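Local atomic coordinates of bacteriophage virulence determinant (Salmonella enterica subsp. enterica serovar Typhimurium str. 14028S, PDB entry 6GGR), a protein that probably acts as a zinc metalloprotease effector of the PipA family that cleaves NF-kappaB transcription factor subunits inside host cells. Residues S23-R26 with L27-D30; D177-D180 with S181-R184. All coordinates share one frame; numbering follows the deposited sequence.

How the contacts relate
Contact 1 lies on the short helix 24-30 near the N-terminus. Contact 2 comes much later in the chain, in the loop that joins helix 160-173 to helix 186-197. Their centres are about 12 Å apart and on the same side of the chain's centre, and the two touch directly. The E179 carboxylate of contact 2 reaches the start of helix 24-30, where OE1 is 2.6 Å from S23 OG and OE2 is 2.9 Å from Q24 N. Helix 186-197 borders both contacts. D177, a zinc ligand together with H166 and H170, opens contact 2. Helix 24-30 is thus fastened to the loop that carries this ligand.

Contact 1: S23-R26 with L27-D30; sequences SQLR and LQHD
The flat guanidinium of R26 meets L27 and D30 obliquely. Its NH1 is 3.9 Å from D30 OD2, a long salt bridge, and the guanidinium and carboxylate planes stand 57° apart. L27 CD2 is also 3.9 Å from R26 NH1. L27 CD1 lies obliquely over the Q24 amide, toward its O and N, 4.0 Å from Q24 OE1. The R26 chain leaves with CG opposite the backbone N (chi1 157°) and bends at chi3, which brings NH1 round towards D30. Beneath these side chains the helix has its regular bonds, from H29 N to L25 O and from D30 N to R26 O (2.9 Å). S23 is the N-cap residue. Its OG accepts weak bonds from L25 N and R26 N, the latter almost straight at 177°, and is also hydrogen-bonded to E179. The charged ends have stronger partners outside helix 24-30. R26 NH2 pairs with D14 and E189, while D30 OD1 is bonded to R90 and Y190. Q24 and L27 lie on the exposed part of the helix. The buried R26 and D30 therefore belong to a wider charge network. Their own long pairing is its weaker link, and R90 with R26 would probably keep D30 ionised.

Contact 2: D177-D180 with S181-R184; sequences DKED and SNPR
The E179 carboxylate stacks on the side chain of N182. The two flat groups are only 20° from parallel, and E179 OE1 comes within 3.3 Å of N182 CB and 3.5 Å of N182 CG. The E179 chain reaches this place fully extended, with CG opposite the backbone N (chi1 -179°). Both side chains leave the backbone toward the other arm of the turn. Below them N182 N donates to E179 O at 3.2 Å. The bond is fairly straight at hydrogen (164°), but the donor sits above the carbonyl plane. This bond closes a type II beta turn from E179 to N182, with S181 taking the positive phi of its third position. D177-D180 and S181-R184 run in nearly opposite directions. An Asx turn follows: N182 OD1 accepts from R184 N at 3.1 Å and also from G185 N, which fixes the amide's rotation. Further out, E179 OE1 is bonded to S23 OG and OE2 to Q24 N, at the start of helix 24-30, and R184 NE forms a salt bridge with E189 of helix 186-197. Near the start of the loop, D177 is a zinc ligand with H166 and H170. No zinc is bound to this chain, and D177 OD2 is instead hydrogen-bonded to H170 NE2 and weakly to H166 NE2. D177 N is bonded to an acidic side chain of another protein.

Contact 1: S23-R26 with L27-D30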
loop_
_atom_site.group_PDB
_atom_site.type_symbol
_atom_site.label_atom_id
_atom_site.label_comp_id
_atom_site.label_asym_id
_atom_site.label_seq_id
_atom_site.Cartn_x
_atom_site.Cartn_y
_atom_site.Cartn_z
ATOM N N SER B 23 -5.677 -0.548 21.423
ATOM C CA SER B 23 -5.077 0.678 20.925
ATOM C C SER B 23 -5.333 1.799 21.919
ATOM O O SER B 23 -6.448 1.959 22.420
ATOM C CB SER B 23 -5.651 1.039 19.555
ATOM O OG SER B 23 -5.226 2.329 19.151
ATOM N N GLN B 24 -4.296 2.581 22.211
ATOM C CA GLN B 24 -4.446 3.728 23.097
ATOM C C GLN B 24 -4.806 5.008 22.351
ATOM O O GLN B 24 -5.302 5.952 22.977
ATOM C CB GLN B 24 -3.160 3.944 23.904
ATOM C CG GLN B 24 -2.858 2.831 24.906
ATOM C CD GLN B 24 -3.913 2.714 25.995
ATOM O OE1 GLN B 24 -4.502 3.711 26.416
ATOM N NE2 GLN B 24 -4.160 1.491 26.452
ATOM N N LEU B 25 -4.595 5.051 21.033
ATOM C CA LEU B 25 -4.940 6.233 20.250
ATOM C C LEU B 25 -6.426 6.276 19.911
ATOM O O LEU B 25 -7.041 7.348 19.941
ATOM C CB LEU B 25 -4.108 6.267 18.970
ATOM C CG LEU B 25 -2.624 6.583 19.159
ATOM C CD1 LEU B 25 -1.832 6.146 17.940
ATOM C CD2 LEU B 25 -2.428 8.067 19.415
ATOM N N ARG B 26 -7.012 5.129 19.563
ATOM C CA ARG B 26 -8.458 5.056 19.378
ATOM C C ARG B 26 -9.181 5.412 20.670
ATOM O O ARG B 26 -10.125 6.211 20.666
ATOM C CB ARG B 26 -8.852 3.652 18.903
ATOM C CG ARG B 26 -10.299 3.266 19.180
ATOM C CD ARG B 26 -10.642 1.890 18.626
ATOM N NE ARG B 26 -10.081 0.813 19.440
ATOM C CZ ARG B 26 -10.626 0.358 20.564
ATOM N NH1 ARG B 26 -11.752 0.887 21.024
ATOM N NH2 ARG B 26 -10.042 -0.627 21.236
ATOM N N LEU B 27 -8.738 4.839 21.792
ATOM C CA LEU B 27 -9.430 5.053 23.058
ATOM C C LEU B 27 -9.520 6.533 23.406
ATOM O O LEU B 27 -10.471 6.951 24.076
ATOM C CB LEU B 27 -8.727 4.285 24.182
ATOM C CG LEU B 27 -8.859 2.759 24.169
ATOM C CD1 LEU B 27 -7.985 2.145 25.256
ATOM C CD2 LEU B 27 -10.306 2.311 24.337
ATOM N N GLN B 28 -8.562 7.343 22.958
ATOM C CA GLN B 28 -8.612 8.766 23.261
ATOM C C GLN B 28 -9.299 9.580 22.175
ATOM O O GLN B 28 -9.819 10.662 22.470
ATOM C CB GLN B 28 -7.204 9.313 23.517
ATOM C CG GLN B 28 -6.242 9.223 22.362
ATOM C CD GLN B 28 -4.867 9.750 22.737
ATOM O OE1 GLN B 28 -4.212 9.220 23.636
ATOM N NE2 GLN B 28 -4.432 10.808 22.063
ATOM N N HIS B 29 -9.341 9.085 20.934
ATOM C CA HIS B 29 -10.236 9.698 19.961
ATOM C C HIS B 29 -11.691 9.482 20.358
ATOM O O HIS B 29 -12.536 10.348 20.107
ATOM C CB HIS B 29 -9.979 9.144 18.559
ATOM C CG HIS B 29 -10.760 9.842 17.489
ATOM N ND1 HIS B 29 -10.432 11.099 17.029
ATOM C CD2 HIS B 29 -11.867 9.467 16.803
ATOM C CE1 HIS B 29 -11.296 11.466 16.100
ATOM N NE2 HIS B 29 -12.178 10.494 15.945
ATOM N N ASP B 30 -11.996 8.342 20.988
ATOM C CA ASP B 30 -13.327 8.137 21.545
ATOM C C ASP B 30 -13.673 9.220 22.557
ATOM O O ASP B 30 -14.835 9.629 22.657
ATOM C CB ASP B 30 -13.423 6.763 22.210
ATOM C CG ASP B 30 -13.364 5.619 21.218
ATOM O OD1 ASP B 30 -13.673 5.828 20.027
ATOM O OD2 ASP B 30 -13.014 4.499 21.642
#

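Contact 2: D177-D180 with S181-R184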
loop_
_atom_site.group_PDB
_atom_site.type_symbol
_atom_site.label_atom_id
_atom_site.label_comp_id
_atom_site.label_asym_id
_atom_site.label_seq_id
_atom_site.Cartn_x
_atom_site.Cartn_y
_atom_site.Cartn_z
ATOM N N ASP B 177 -2.009 4.379 10.761
ATOM C CA ASP B 177 -1.929 3.007 11.242
ATOM C C ASP B 177 -0.761 2.813 12.199
ATOM O O ASP B 177 -0.810 1.923 13.056
ATOM C CB ASP B 177 -1.810 2.047 10.056
ATOM C CG ASP B 177 -3.085 1.967 9.240
ATOM O OD1 ASP B 177 -4.106 1.501 9.784
ATOM O OD2 ASP B 177 -3.069 2.377 8.060
ATOM N N LYS B 178 0.276 3.641 12.080
ATOM C CA LYS B 178 1.469 3.527 12.914
ATOM C C LYS B 178 1.134 3.923 14.347
ATOM O O LYS B 178 0.907 5.103 14.635
ATOM C CB LYS B 178 2.580 4.420 12.367
ATOM C CG LYS B 178 3.085 4.033 10.991
ATOM C CD LYS B 178 3.989 2.816 11.055
ATOM C CE LYS B 178 4.201 2.213 9.676
ATOM N NZ LYS B 178 5.107 1.033 9.717
ATOM N N GLU B 179 1.108 2.947 15.249
ATOM C CA GLU B 179 1.007 3.210 16.679
ATOM C C GLU B 179 2.126 2.464 17.386
ATOM O O GLU B 179 2.172 1.230 17.361
ATOM C CB GLU B 179 -0.353 2.800 17.246
ATOM C CG GLU B 179 -0.470 3.096 18.733
ATOM C CD GLU B 179 -1.808 2.703 19.325
ATOM O OE1 GLU B 179 -2.644 2.114 18.604
ATOM O OE2 GLU B 179 -2.019 2.982 20.525
ATOM N N ASP B 180 3.036 3.219 17.993
ATOM C CA ASP B 180 4.018 2.670 18.918
ATOM C C ASP B 180 3.383 1.676 19.886
ATOM O O ASP B 180 2.420 1.997 20.590
ATOM C CB ASP B 180 4.670 3.816 19.691
ATOM C CG ASP B 180 5.587 4.641 18.825
ATOM O OD1 ASP B 180 5.942 4.176 17.722
ATOM O OD2 ASP B 180 5.973 5.746 19.261
ATOM N N SER B 181 3.935 0.463 19.918
ATOM C CA SER B 181 3.595 -0.564 20.898
ATOM C C SER B 181 2.180 -1.114 20.745
ATOM O O SER B 181 1.654 -1.722 21.683
ATOM C CB SER B 181 3.770 -0.051 22.329
ATOM O OG SER B 181 2.669 0.758 22.710
ATOM N N ASN B 182 1.530 -0.906 19.598
ATOM C CA ASN B 182 0.261 -1.570 19.305
ATOM C C ASN B 182 0.375 -2.226 17.935
ATOM O O ASN B 182 0.718 -1.548 16.951
ATOM C CB ASN B 182 -0.926 -0.600 19.335
ATOM C CG ASN B 182 -2.273 -1.314 19.263
ATOM O OD1 ASN B 182 -2.812 -1.538 18.181
ATOM N ND2 ASN B 182 -2.814 -1.680 20.418
ATOM N N PRO B 183 0.089 -3.528 17.816
ATOM C CA PRO B 183 0.297 -4.214 16.529
ATOM C C PRO B 183 -0.731 -3.869 15.460
ATOM O O PRO B 183 -0.510 -4.216 14.291
ATOM C CB PRO B 183 0.214 -5.698 16.912
ATOM C CG PRO B 183 -0.669 -5.719 18.112
ATOM C CD PRO B 183 -0.404 -4.448 18.856
ATOM N N ARG B 184 -1.835 -3.210 15.808
ATOM C CA ARG B 184 -2.904 -2.908 14.863
ATOM C C ARG B 184 -3.020 -1.426 14.542
ATOM O O ARG B 184 -3.175 -1.057 13.374
ATOM C CB ARG B 184 -4.249 -3.414 15.413
ATOM C CG ARG B 184 -4.345 -4.926 15.555
ATOM C CD ARG B 184 -5.556 -5.319 16.382
ATOM N NE ARG B 184 -5.457 -4.825 17.754
ATOM C CZ ARG B 184 -4.892 -5.486 18.760
ATOM N NH1 ARG B 184 -4.363 -6.688 18.564
ATOM N NH2 ARG B 184 -4.856 -4.945 19.972
#